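Side-chain contacts in aldo-keto reductase family 1, member B4 (Aldose reductase) (Schistosoma japonicum, PDB 4HBK), which probably reduces aldehydes to alcohols with NADPH, as aldose reductases of the aldo-keto reductase family do: residues I190-F195 against Q201-H206; L181-L186 against C207-A212; A212-E217 against I225-Y230; V238-P243 against R279-R284; E36-N41 against K285-P290. All coordinates share one frame; numbering follows the deposited sequence.

Four contacts follow the second half of an aldo-keto reductase TIM barrel, whose eight parallel strands run in sequence order; contact 5 brings the N-terminal hairpin to its last strand, 287-288. Contact 2 brackets contact 1 along the chain, their centres about 12 Å apart; contacts 3 and 4 follow in series, centres about 10 Å apart. Contacts 1, 3 and 4, buried in the strand-helix layer, pack helices on the consecutive strands 187-193, 213-217 and 237-241. Contact 2 lies at the surface; its centre and that of contact 4, about 25 Å apart, are the farthest pair. Contact 5, centred about 9 Å from contact 4, spans all the others in sequence, tying the chain's start to the completed barrel.

Contact 1 of 5, residues I190-F195 against Q201-H206; sequences IGLSNF and QNILEH
The ring of F195 touches I203 obliquely, CE2 lying 4.4 Å from I203 CG1, and carries L192 CD2 over the centre of one face, 3.7 Å above the plane; the backbone carbon of S193 lies at its edge. The contact belongs to a beta-alpha-beta unit of the TIM barrel, in which strand 187-193 is followed by helix 197-206 and then strand 213-217. L192 works in two directions. Its CD2 lies over the phenyl ring within its own segment, while CD1 extends to the helix and meets I203 CG1 at 4.2 Å. With its CG anti to the carbonyl carbon (chi1 -55°), L192 sends this fork outward from the strand, one methyl over the ring and the other toward I203. I203 is the helix residue that receives both side chains, and all three are buried. W175 of helix 171-183 touches L192 and I203, and H171 meets the F195 ring, so helix 171-183 also borders this cluster. F195 lies about 7 Å, side chain to side chain, from H144, predicted to bind substrate. Farther along, the H206 imidazole is held by its own last turn: ND1 donates to N202 O at 3.0 Å, with the acceptor in the ring plane.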
# COMPACT_ATOMS: atom_id res chain seq x y z
N ILE A 190 -4.61 2.82 11.57
CA ILE A 190 -4.19 1.46 11.27
C ILE A 190 -5.05 0.85 10.16
O ILE A 190 -6.18 1.29 9.93
CB ILE A 190 -4.25 0.58 12.54
CG1 ILE A 190 -5.60 0.76 13.23
CG2 ILE A 190 -3.10 0.94 13.49
CD1 ILE A 190 -5.73 -0.05 14.53
N GLY A 191 -4.53 -0.16 9.47
CA GLY A 191 -5.27 -0.77 8.37
C GLY A 191 -4.78 -2.16 7.96
O GLY A 191 -4.00 -2.79 8.67
N LEU A 192 -5.25 -2.61 6.80
CA LEU A 192 -5.02 -3.98 6.35
C LEU A 192 -4.41 -4.01 4.95
O LEU A 192 -4.65 -3.12 4.15
CB LEU A 192 -6.34 -4.76 6.35
CG LEU A 192 -7.10 -4.75 7.69
CD1 LEU A 192 -8.53 -5.26 7.53
CD2 LEU A 192 -6.36 -5.57 8.74
N SER A 193 -3.63 -5.05 4.68
CA SER A 193 -3.10 -5.27 3.34
C SER A 193 -3.36 -6.71 2.91
O SER A 193 -3.12 -7.63 3.68
CB SER A 193 -1.60 -4.96 3.29
OG SER A 193 -1.09 -5.16 1.98
N ASN A 194 -3.86 -6.89 1.69
CA ASN A 194 -4.12 -8.23 1.17
C ASN A 194 -5.11 -9.06 2.00
O ASN A 194 -4.98 -10.28 2.08
CB ASN A 194 -2.81 -9.02 1.03
CG ASN A 194 -1.83 -8.36 0.08
OD1 ASN A 194 -2.13 -8.13 -1.09
ND2 ASN A 194 -0.65 -8.02 0.60
N PHE A 195 -6.07 -8.39 2.64
CA PHE A 195 -7.13 -9.10 3.35
C PHE A 195 -8.31 -9.23 2.41
O PHE A 195 -8.53 -8.36 1.59
CB PHE A 195 -7.56 -8.35 4.61
CG PHE A 195 -6.70 -8.64 5.81
CD1 PHE A 195 -5.33 -8.44 5.76
CD2 PHE A 195 -7.27 -9.08 6.99
CE1 PHE A 195 -4.54 -8.69 6.85
CE2 PHE A 195 -6.47 -9.34 8.10
CZ PHE A 195 -5.11 -9.15 8.03
N GLN A 201 -14.46 -8.32 7.32
CA GLN A 201 -15.68 -8.45 8.11
C GLN A 201 -15.34 -8.82 9.54
O GLN A 201 -15.77 -8.17 10.48
CB GLN A 201 -16.63 -9.49 7.50
CG GLN A 201 -17.43 -8.97 6.30
CD GLN A 201 -18.21 -10.07 5.58
OE1 GLN A 201 -17.72 -11.19 5.40
NE2 GLN A 201 -19.43 -9.76 5.16
N ASN A 202 -14.52 -9.86 9.70
CA ASN A 202 -14.15 -10.34 11.02
C ASN A 202 -13.41 -9.29 11.85
O ASN A 202 -13.66 -9.15 13.05
CB ASN A 202 -13.28 -11.59 10.92
CG ASN A 202 -12.80 -12.07 12.28
OD1 ASN A 202 -13.59 -12.54 13.10
ND2 ASN A 202 -11.50 -11.95 12.53
N ILE A 203 -12.48 -8.57 11.23
CA ILE A 203 -11.78 -7.49 11.92
C ILE A 203 -12.79 -6.44 12.41
O ILE A 203 -12.72 -5.99 13.55
CB ILE A 203 -10.73 -6.80 11.00
CG1 ILE A 203 -9.48 -7.66 10.85
CG2 ILE A 203 -10.37 -5.43 11.55
CD1 ILE A 203 -8.61 -7.67 12.07
N LEU A 204 -13.72 -6.06 11.53
CA LEU A 204 -14.69 -5.02 11.86
C LEU A 204 -15.67 -5.47 12.94
O LEU A 204 -16.19 -4.65 13.70
CB LEU A 204 -15.48 -4.60 10.62
CG LEU A 204 -14.79 -3.69 9.61
CD1 LEU A 204 -15.60 -3.67 8.33
CD2 LEU A 204 -14.65 -2.29 10.19
N GLU A 205 -15.93 -6.77 12.99
CA GLU A 205 -16.84 -7.34 13.97
C GLU A 205 -16.24 -7.33 15.39
O GLU A 205 -16.97 -7.30 16.38
CB GLU A 205 -17.21 -8.78 13.57
CG GLU A 205 -18.72 -9.05 13.51
CD GLU A 205 -19.37 -9.10 14.89
OE1 GLU A 205 -19.69 -8.02 15.45
OE2 GLU A 205 -19.57 -10.22 15.41
N HIS A 206 -14.91 -7.33 15.48
CA HIS A 206 -14.25 -7.45 16.79
C HIS A 206 -13.58 -6.18 17.25
O HIS A 206 -13.21 -6.06 18.42
CB HIS A 206 -13.18 -8.55 16.75
CG HIS A 206 -13.74 -9.94 16.76
ND1 HIS A 206 -14.02 -10.64 15.61
CD2 HIS A 206 -14.04 -10.77 17.79
CE1 HIS A 206 -14.48 -11.84 15.92
NE2 HIS A 206 -14.51 -11.94 17.24

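Contact 2 of 5, residues L181-L186 against C207-A212; sequences LVDEGL and CRIKPA
R208 grips the carboxylate of D183 end-on in a bidentate salt bridge, one terminal nitrogen to each oxygen. The NH2 to OD1 bond, 3.0 Å between R208 and D183, is almost straight at 178° and enters on the syn lone pair. R208 NH1 to D183 OD2, at 2.8 Å, is more bent, with the oxygen tilted from the guanidinium plane; the two planes lie 31° apart. In this TIM barrel the pair ties the C-terminal part of helix 171-183 to the loop between helix 197-206 and strand 213-217, at the surface. The arginine chain runs extended from the backbone and then bends at chi3 (59°), bringing its head to D183. Two bonds fix the rotation of the carboxylate. Next to the bridge, V182 and I209 reach toward each other tip to tip, and I209 CD1 meets V182 CB at 3.8 Å. E179 of the same helix accepts the backbone N-H groups of R208 and I209, a second hold on the loop. G185, the first residue to leave helical backbone angles, forms a Schellman motif, with bonds from G185 N to V182 O and, weakly, from L186 N to L181 O. I209 CD1 also lies 4.0 Å from D183 OD1.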
# COMPACT_ATOMS: atom_id res chain seq x y z
N LEU A 181 -1.16 0.79 19.54
CA LEU A 181 -0.24 1.72 18.90
C LEU A 181 -0.93 3.06 18.67
O LEU A 181 -0.30 4.12 18.77
CB LEU A 181 0.27 1.15 17.57
CG LEU A 181 1.09 -0.14 17.66
CD1 LEU A 181 1.38 -0.72 16.29
CD2 LEU A 181 2.40 0.08 18.45
N VAL A 182 -2.21 3.00 18.34
CA VAL A 182 -2.99 4.22 18.16
C VAL A 182 -3.20 4.91 19.53
O VAL A 182 -2.98 6.11 19.66
CB VAL A 182 -4.36 3.94 17.50
CG1 VAL A 182 -5.23 5.20 17.49
CG2 VAL A 182 -4.17 3.41 16.10
N ASP A 183 -3.61 4.13 20.53
CA ASP A 183 -3.78 4.65 21.89
C ASP A 183 -2.55 5.43 22.35
O ASP A 183 -2.67 6.49 22.98
CB ASP A 183 -4.05 3.52 22.89
CG ASP A 183 -5.38 2.80 22.65
OD1 ASP A 183 -6.27 3.34 21.95
OD2 ASP A 183 -5.55 1.69 23.19
N GLU A 184 -1.37 4.91 22.04
CA GLU A 184 -0.11 5.45 22.54
C GLU A 184 0.46 6.57 21.68
O GLU A 184 1.48 7.15 22.03
CB GLU A 184 0.93 4.33 22.60
CG GLU A 184 0.54 3.16 23.47
CD GLU A 184 1.25 3.19 24.81
OE1 GLU A 184 0.75 3.88 25.72
OE2 GLU A 184 2.30 2.53 24.93
N GLY A 185 -0.17 6.86 20.55
CA GLY A 185 0.33 7.91 19.67
C GLY A 185 1.48 7.52 18.74
O GLY A 185 1.98 8.36 17.99
N LEU A 186 1.89 6.26 18.76
CA LEU A 186 2.93 5.79 17.86
C LEU A 186 2.44 5.71 16.41
O LEU A 186 3.22 5.83 15.46
CB LEU A 186 3.48 4.43 18.31
CG LEU A 186 4.16 4.42 19.68
CD1 LEU A 186 4.40 3.00 20.15
CD2 LEU A 186 5.47 5.17 19.62
N CYS A 207 -13.39 -5.23 16.35
CA CYS A 207 -12.48 -4.12 16.61
C CYS A 207 -13.07 -3.04 17.51
O CYS A 207 -14.28 -2.83 17.57
CB CYS A 207 -12.00 -3.49 15.30
SG CYS A 207 -13.31 -2.61 14.42
N ARG A 208 -12.18 -2.36 18.23
CA ARG A 208 -12.54 -1.16 18.96
C ARG A 208 -12.24 0.03 18.06
O ARG A 208 -12.96 1.03 18.08
CB ARG A 208 -11.74 -1.09 20.27
CG ARG A 208 -11.69 0.29 20.92
CD ARG A 208 -11.15 0.21 22.34
NE ARG A 208 -9.79 -0.35 22.40
CZ ARG A 208 -8.68 0.37 22.32
NH1 ARG A 208 -7.49 -0.22 22.39
NH2 ARG A 208 -8.74 1.69 22.17
N ILE A 209 -11.16 -0.08 17.27
CA ILE A 209 -10.76 0.96 16.32
C ILE A 209 -10.80 0.37 14.92
O ILE A 209 -10.12 -0.61 14.63
CB ILE A 209 -9.33 1.46 16.58
CG1 ILE A 209 -9.22 2.08 17.97
CG2 ILE A 209 -8.92 2.48 15.52
CD1 ILE A 209 -7.79 2.49 18.34
N LYS A 210 -11.61 0.95 14.05
CA LYS A 210 -11.78 0.40 12.72
C LYS A 210 -10.55 0.62 11.85
O LYS A 210 -9.84 1.61 11.99
CB LYS A 210 -13.03 0.99 12.05
CG LYS A 210 -14.31 0.59 12.77
CD LYS A 210 -15.52 0.61 11.85
CE LYS A 210 -16.26 1.92 11.92
NZ LYS A 210 -17.71 1.75 11.55
N PRO A 211 -10.28 -0.34 10.97
CA PRO A 211 -9.23 -0.12 9.96
C PRO A 211 -9.62 1.12 9.16
O PRO A 211 -10.81 1.29 8.89
CB PRO A 211 -9.30 -1.38 9.10
CG PRO A 211 -10.63 -2.07 9.49
CD PRO A 211 -10.88 -1.67 10.89
N ALA A 212 -8.65 1.96 8.83
CA ALA A 212 -8.89 3.18 8.06
C ALA A 212 -8.60 2.97 6.58
O ALA A 212 -9.04 3.75 5.73
CB ALA A 212 -8.03 4.32 8.58

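Contact 3 of 5, residues A212-E217 against I225-Y230; sequences ANLQIE and IKLVEY
I216 carries its side chain from strand 213-217 onto helix 225-233, within a beta-alpha-beta unit of the TIM barrel that continues into strand 237-241. On one branch from CB, I216 CG2 passes 4.1 Å from L227 CD2. The other branch, CG1, sits between the backbone N and the carbonyl carbon (chi1 42°), a sterically demanding position that points CD1 at the helix. At the tip, I216 CD1 meets L227 CD2 at 3.7 Å and L227 CG at 4.0 Å, and it also touches CG2 of V228. L227 thus lies obliquely across I216 while its CG meets a second strand residue, L214. The short strand and helix segments run nearly antiparallel, at 171°, with their axes 10.4 Å apart. All four residues are buried in the layer between barrel and helix. I200 of the preceding helix adds to this layer beside L214, and V238 of the next strand lies against I216. The L214 side of the packing is looser, L214 CD2 standing 4.2 Å from L227 CG.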
# COMPACT_ATOMS: atom_id res chain seq x y z
N ALA A 212 -8.65 1.96 8.83
CA ALA A 212 -8.89 3.18 8.06
C ALA A 212 -8.60 2.97 6.58
O ALA A 212 -9.04 3.75 5.73
CB ALA A 212 -8.03 4.32 8.58
N ASN A 213 -7.85 1.92 6.27
CA ASN A 213 -7.37 1.75 4.91
C ASN A 213 -7.11 0.29 4.57
O ASN A 213 -6.71 -0.50 5.43
CB ASN A 213 -6.11 2.60 4.70
CG ASN A 213 -5.48 2.39 3.34
OD1 ASN A 213 -4.48 1.68 3.23
ND2 ASN A 213 -6.03 3.02 2.31
N LEU A 214 -7.37 -0.07 3.31
CA LEU A 214 -7.08 -1.41 2.81
C LEU A 214 -6.19 -1.20 1.59
O LEU A 214 -6.52 -0.39 0.72
CB LEU A 214 -8.38 -2.12 2.39
CG LEU A 214 -8.24 -3.44 1.64
CD1 LEU A 214 -7.70 -4.55 2.54
CD2 LEU A 214 -9.57 -3.87 0.99
N GLN A 215 -5.06 -1.91 1.55
CA GLN A 215 -4.16 -1.83 0.40
C GLN A 215 -4.16 -3.19 -0.28
O GLN A 215 -3.91 -4.20 0.36
CB GLN A 215 -2.73 -1.42 0.82
CG GLN A 215 -1.76 -1.31 -0.38
CD GLN A 215 -0.35 -0.79 -0.00
OE1 GLN A 215 0.65 -1.41 -0.35
NE2 GLN A 215 -0.29 0.36 0.68
N ILE A 216 -4.44 -3.20 -1.57
CA ILE A 216 -4.58 -4.44 -2.33
C ILE A 216 -4.14 -4.17 -3.75
O ILE A 216 -4.04 -3.01 -4.16
CB ILE A 216 -6.05 -4.90 -2.38
CG1 ILE A 216 -6.98 -3.70 -2.63
CG2 ILE A 216 -6.42 -5.64 -1.09
CD1 ILE A 216 -8.47 -4.06 -2.77
N GLU A 217 -3.89 -5.24 -4.51
CA GLU A 217 -3.55 -5.11 -5.93
C GLU A 217 -4.75 -4.63 -6.73
O GLU A 217 -5.81 -5.27 -6.73
CB GLU A 217 -3.05 -6.44 -6.49
CG GLU A 217 -2.96 -6.48 -8.02
CD GLU A 217 -2.47 -7.83 -8.53
OE1 GLU A 217 -2.15 -8.72 -7.70
OE2 GLU A 217 -2.41 -8.01 -9.76
N ILE A 225 -13.03 -5.19 -8.42
CA ILE A 225 -14.24 -4.39 -8.20
C ILE A 225 -15.05 -4.76 -6.95
O ILE A 225 -15.39 -3.90 -6.15
CB ILE A 225 -15.20 -4.43 -9.42
CG1 ILE A 225 -14.49 -4.04 -10.72
CG2 ILE A 225 -16.37 -3.49 -9.21
CD1 ILE A 225 -14.48 -2.56 -10.97
N LYS A 226 -15.37 -6.04 -6.80
CA LYS A 226 -16.22 -6.47 -5.69
C LYS A 226 -15.64 -6.15 -4.32
O LYS A 226 -16.34 -5.66 -3.44
CB LYS A 226 -16.56 -7.96 -5.81
CG LYS A 226 -17.52 -8.26 -6.94
CD LYS A 226 -17.90 -9.73 -6.97
CE LYS A 226 -19.03 -9.98 -7.96
NZ LYS A 226 -19.61 -11.34 -7.85
N LEU A 227 -14.35 -6.42 -4.15
CA LEU A 227 -13.67 -6.13 -2.90
C LEU A 227 -13.60 -4.63 -2.67
O LEU A 227 -13.84 -4.16 -1.55
CB LEU A 227 -12.27 -6.72 -2.92
CG LEU A 227 -11.49 -6.50 -1.63
CD1 LEU A 227 -12.33 -6.97 -0.44
CD2 LEU A 227 -10.12 -7.22 -1.67
N VAL A 228 -13.28 -3.87 -3.71
CA VAL A 228 -13.18 -2.42 -3.56
C VAL A 228 -14.53 -1.84 -3.17
O VAL A 228 -14.62 -0.98 -2.28
CB VAL A 228 -12.72 -1.73 -4.85
CG1 VAL A 228 -12.98 -0.24 -4.75
CG2 VAL A 228 -11.23 -2.02 -5.12
N GLU A 229 -15.58 -2.30 -3.82
CA GLU A 229 -16.91 -1.80 -3.51
C GLU A 229 -17.28 -2.15 -2.07
O GLU A 229 -17.81 -1.31 -1.33
CB GLU A 229 -17.95 -2.33 -4.49
CG GLU A 229 -17.84 -1.71 -5.87
CD GLU A 229 -18.95 -2.17 -6.81
OE1 GLU A 229 -19.19 -1.49 -7.83
OE2 GLU A 229 -19.58 -3.22 -6.53
N TYR A 230 -16.98 -3.38 -1.67
CA TYR A 230 -17.23 -3.79 -0.30
C TYR A 230 -16.49 -2.90 0.70
O TYR A 230 -17.09 -2.36 1.62
CB TYR A 230 -16.83 -5.23 -0.05
CG TYR A 230 -16.74 -5.49 1.44
CD1 TYR A 230 -17.89 -5.62 2.23
CD2 TYR A 230 -15.50 -5.54 2.08
CE1 TYR A 230 -17.80 -5.83 3.59
CE2 TYR A 230 -15.40 -5.75 3.44
CZ TYR A 230 -16.55 -5.90 4.19
OH TYR A 230 -16.44 -6.10 5.55

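Contact 4 of 5, residues V238-P243 against R279-R284; sequences VTAYAP and RYLLQR
L281, with the largest buried surface here, projects from helix 273-283 toward strand 237-241 and meets P243 and A240 through a single methyl, CD1. Its CG stands anti to the carbonyl carbon (chi1 -63°), which carries the isobutyl group toward the strand end. P243 presses hardest: its CB lies 3.4 Å from L281 CD1, tighter than usual for carbon against carbon, and P243 CA follows at 3.7 Å from the same methyl. A240, pointing from the strand toward the helix, supplies its only side-chain carbon, CB, 3.9 Å from L281 CD1. The methyl is thus gripped from two residues, one in the strand and one just beyond it. I218 also touches A240, and L281 is packed against L286 and V288 of the next strand region. P243 lies about 10 Å, side chain to side chain, from Y82, the predicted proton donor. Here a helix of the outer layer packs on a barrel strand and the loop that follows it, as in the TIM barrel of aldo-keto reductases, whose active site lies at the C-terminal ends of the strands.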
# COMPACT_ATOMS: atom_id res chain seq x y z
N VAL A 238 -9.28 2.83 0.12
CA VAL A 238 -8.63 1.72 -0.54
C VAL A 238 -7.45 2.21 -1.36
O VAL A 238 -7.57 3.15 -2.13
CB VAL A 238 -9.60 0.96 -1.46
CG1 VAL A 238 -8.90 -0.23 -2.09
CG2 VAL A 238 -10.82 0.50 -0.66
N THR A 239 -6.32 1.54 -1.19
CA THR A 239 -5.11 1.91 -1.90
C THR A 239 -4.79 0.83 -2.90
O THR A 239 -4.85 -0.36 -2.59
CB THR A 239 -3.93 2.07 -0.93
OG1 THR A 239 -4.17 3.19 -0.07
CG2 THR A 239 -2.61 2.28 -1.69
N ALA A 240 -4.46 1.25 -4.12
CA ALA A 240 -4.11 0.31 -5.16
C ALA A 240 -2.61 0.15 -5.17
O ALA A 240 -1.89 1.11 -5.40
CB ALA A 240 -4.57 0.83 -6.50
N TYR A 241 -2.13 -1.05 -4.91
CA TYR A 241 -0.73 -1.29 -5.15
C TYR A 241 -0.53 -1.94 -6.51
O TYR A 241 -1.47 -2.47 -7.11
CB TYR A 241 -0.04 -2.02 -3.99
CG TYR A 241 -0.24 -3.51 -3.85
CD1 TYR A 241 0.36 -4.40 -4.74
CD2 TYR A 241 -0.94 -4.03 -2.77
CE1 TYR A 241 0.20 -5.79 -4.58
CE2 TYR A 241 -1.09 -5.40 -2.60
CZ TYR A 241 -0.52 -6.28 -3.50
OH TYR A 241 -0.70 -7.62 -3.29
N ALA A 242 0.70 -1.87 -7.02
CA ALA A 242 0.99 -2.29 -8.39
C ALA A 242 -0.03 -1.69 -9.35
O ALA A 242 -0.61 -2.41 -10.16
CB ALA A 242 1.00 -3.80 -8.49
N PRO A 243 -0.24 -0.36 -9.28
CA PRO A 243 -1.27 0.35 -10.05
C PRO A 243 -1.00 0.34 -11.55
O PRO A 243 -1.92 0.50 -12.35
CB PRO A 243 -1.19 1.77 -9.49
CG PRO A 243 0.19 1.92 -9.00
CD PRO A 243 0.59 0.57 -8.49
N ARG A 279 -4.94 7.59 -13.54
CA ARG A 279 -6.15 8.41 -13.48
C ARG A 279 -7.37 7.51 -13.38
O ARG A 279 -8.34 7.84 -12.71
CB ARG A 279 -6.27 9.29 -14.72
CG ARG A 279 -7.44 10.26 -14.65
CD ARG A 279 -7.12 11.43 -13.73
NE ARG A 279 -8.34 12.08 -13.29
CZ ARG A 279 -8.40 13.08 -12.42
NH1 ARG A 279 -7.28 13.56 -11.88
NH2 ARG A 279 -9.57 13.60 -12.09
N TYR A 280 -7.29 6.36 -14.05
CA TYR A 280 -8.36 5.38 -14.02
C TYR A 280 -8.65 4.97 -12.58
O TYR A 280 -9.80 4.92 -12.15
CB TYR A 280 -7.96 4.16 -14.86
CG TYR A 280 -8.67 2.88 -14.45
CD1 TYR A 280 -10.00 2.67 -14.77
CD2 TYR A 280 -8.01 1.90 -13.73
CE1 TYR A 280 -10.66 1.51 -14.40
CE2 TYR A 280 -8.65 0.73 -13.35
CZ TYR A 280 -9.98 0.55 -13.67
OH TYR A 280 -10.65 -0.60 -13.30
N LEU A 281 -7.59 4.69 -11.83
CA LEU A 281 -7.73 4.27 -10.44
C LEU A 281 -8.16 5.44 -9.58
O LEU A 281 -9.01 5.28 -8.69
CB LEU A 281 -6.42 3.67 -9.92
CG LEU A 281 -5.95 2.40 -10.64
CD1 LEU A 281 -4.54 2.07 -10.22
CD2 LEU A 281 -6.89 1.23 -10.34
N LEU A 282 -7.59 6.61 -9.83
CA LEU A 282 -7.98 7.79 -9.06
C LEU A 282 -9.48 8.09 -9.18
O LEU A 282 -10.15 8.45 -8.20
CB LEU A 282 -7.13 9.00 -9.44
CG LEU A 282 -5.65 8.94 -9.04
CD1 LEU A 282 -4.86 10.05 -9.70
CD2 LEU A 282 -5.52 9.02 -7.53
N GLN A 283 -10.03 7.93 -10.38
CA GLN A 283 -11.45 8.21 -10.60
C GLN A 283 -12.37 7.15 -9.99
O GLN A 283 -13.58 7.37 -9.85
CB GLN A 283 -11.74 8.48 -12.08
CG GLN A 283 -11.05 9.77 -12.57
CD GLN A 283 -11.44 10.20 -13.97
OE1 GLN A 283 -10.71 10.94 -14.62
NE2 GLN A 283 -12.59 9.75 -14.44
N ARG A 284 -11.80 6.01 -9.59
CA ARG A 284 -12.54 5.04 -8.78
C ARG A 284 -12.41 5.32 -7.27
O ARG A 284 -12.76 4.49 -6.44
CB ARG A 284 -12.12 3.60 -9.12
CG ARG A 284 -12.53 3.14 -10.52
CD ARG A 284 -12.03 1.72 -10.81
NE ARG A 284 -12.40 0.77 -9.75
CZ ARG A 284 -11.76 -0.38 -9.52
NH1 ARG A 284 -10.72 -0.73 -10.27
NH2 ARG A 284 -12.16 -1.17 -8.53

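Contact 5 of 5, residues E36-N41 against K285-P290; sequences EPLKMN and KLIVVP
L38 reaches across to strand 287-288 with CD2, and this one methyl makes the closest approaches of the contact. L38 CD2 lies 3.4 Å from the backbone oxygen K285 O and 3.8 Å from I287 CD1, so a single carbon bridges the turn and the strand residue I287. The two apolar side chains cross at a slant. I287 has its CG1 anti to the carbonyl carbon (chi1 -65°), which lets CD1 come up to L38; the L38 chi1, -124°, lies off the staggered positions. The other flank is looser and open to solvent. K285 is exposed and its side chain leads away from L38, leaving its backbone O to make the close contact. Strand 38-39 pairs antiparallel with strand 45-46 in a hairpin, whose I46 touches both L38 and I287. I287 is in turn bonded through its backbone to V238 and A240 of strand 237-241, while L278 of helix 273-283 lies against the neighbouring V288. M40, just after strand 38-39, touches A212 and T237 at the starts of two further strands. This is consistent with the N-terminal hairpin closing the bottom of the barrel, at the N-terminal ends of its strands, as in other aldo-keto reductases.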
# COMPACT_ATOMS: atom_id res chain seq x y z
N GLU A 36 -7.92 16.67 -4.04
CA GLU A 36 -7.97 16.60 -2.58
C GLU A 36 -7.66 15.24 -1.98
O GLU A 36 -8.07 14.21 -2.51
CB GLU A 36 -9.35 17.08 -2.09
CG GLU A 36 -9.60 18.58 -2.27
CD GLU A 36 -8.47 19.42 -1.68
OE1 GLU A 36 -8.55 19.79 -0.49
OE2 GLU A 36 -7.50 19.72 -2.41
N PRO A 37 -6.96 15.25 -0.83
CA PRO A 37 -6.68 14.05 -0.04
C PRO A 37 -7.98 13.36 0.26
O PRO A 37 -9.01 14.02 0.37
CB PRO A 37 -6.10 14.61 1.26
CG PRO A 37 -5.58 15.96 0.90
CD PRO A 37 -6.51 16.48 -0.16
N LEU A 38 -7.95 12.04 0.37
CA LEU A 38 -9.14 11.30 0.76
C LEU A 38 -9.34 11.39 2.28
O LEU A 38 -8.38 11.29 3.06
CB LEU A 38 -9.01 9.85 0.30
CG LEU A 38 -10.12 9.32 -0.59
CD1 LEU A 38 -10.42 10.27 -1.74
CD2 LEU A 38 -9.74 7.95 -1.11
N LYS A 39 -10.58 11.58 2.71
CA LYS A 39 -10.90 11.65 4.12
C LYS A 39 -11.20 10.27 4.66
O LYS A 39 -12.02 9.53 4.10
CB LYS A 39 -12.12 12.55 4.33
CG LYS A 39 -12.35 13.01 5.76
CD LYS A 39 -13.76 13.61 5.86
CE LYS A 39 -13.84 14.74 6.87
NZ LYS A 39 -15.17 15.41 6.78
N MET A 40 -10.55 9.92 5.76
CA MET A 40 -10.68 8.56 6.28
C MET A 40 -11.73 8.51 7.38
O MET A 40 -12.19 9.54 7.85
CB MET A 40 -9.33 8.04 6.76
CG MET A 40 -8.31 7.87 5.63
SD MET A 40 -6.75 7.13 6.18
CE MET A 40 -6.16 8.40 7.29
N ASN A 41 -12.12 7.31 7.79
CA ASN A 41 -13.21 7.21 8.75
C ASN A 41 -12.88 7.76 10.14
O ASN A 41 -13.77 7.87 10.99
CB ASN A 41 -13.74 5.77 8.84
CG ASN A 41 -12.66 4.76 9.17
OD1 ASN A 41 -11.55 5.12 9.57
ND2 ASN A 41 -12.99 3.49 9.01
N LYS A 285 -11.90 6.50 -6.94
CA LYS A 285 -11.77 6.96 -5.55
C LYS A 285 -10.72 6.17 -4.77
O LYS A 285 -10.89 5.92 -3.58
CB LYS A 285 -13.13 6.94 -4.84
CG LYS A 285 -14.22 7.64 -5.65
CD LYS A 285 -15.09 8.52 -4.78
CE LYS A 285 -16.32 7.78 -4.25
NZ LYS A 285 -17.39 8.73 -3.77
N LEU A 286 -9.64 5.80 -5.46
CA LEU A 286 -8.55 5.04 -4.87
C LEU A 286 -7.35 5.94 -4.61
O LEU A 286 -7.17 6.96 -5.27
CB LEU A 286 -8.12 3.90 -5.81
CG LEU A 286 -9.27 2.97 -6.21
CD1 LEU A 286 -8.86 2.03 -7.33
CD2 LEU A 286 -9.76 2.18 -5.00
N ILE A 287 -6.54 5.56 -3.62
CA ILE A 287 -5.20 6.10 -3.46
C ILE A 287 -4.31 5.27 -4.37
O ILE A 287 -4.62 4.11 -4.62
CB ILE A 287 -4.71 5.95 -2.01
CG1 ILE A 287 -5.57 6.79 -1.06
CG2 ILE A 287 -3.25 6.33 -1.90
CD1 ILE A 287 -6.56 5.97 -0.24
N VAL A 288 -3.23 5.84 -4.90
CA VAL A 288 -2.30 5.03 -5.69
C VAL A 288 -0.88 5.20 -5.19
O VAL A 288 -0.46 6.31 -4.84
CB VAL A 288 -2.40 5.34 -7.21
CG1 VAL A 288 -3.81 5.05 -7.73
CG2 VAL A 288 -1.97 6.78 -7.50
N VAL A 289 -0.12 4.10 -5.17
CA VAL A 289 1.27 4.13 -4.72
C VAL A 289 2.18 3.45 -5.75
O VAL A 289 2.79 2.41 -5.46
CB VAL A 289 1.42 3.51 -3.30
CG1 VAL A 289 0.71 4.38 -2.25
CG2 VAL A 289 0.87 2.10 -3.25
N PRO A 290 2.30 4.04 -6.95
CA PRO A 290 3.15 3.47 -8.00
C PRO A 290 4.61 3.42 -7.54
O PRO A 290 5.12 4.43 -7.05
CB PRO A 290 3.00 4.47 -9.15
CG PRO A 290 2.63 5.75 -8.50
CD PRO A 290 1.73 5.34 -7.36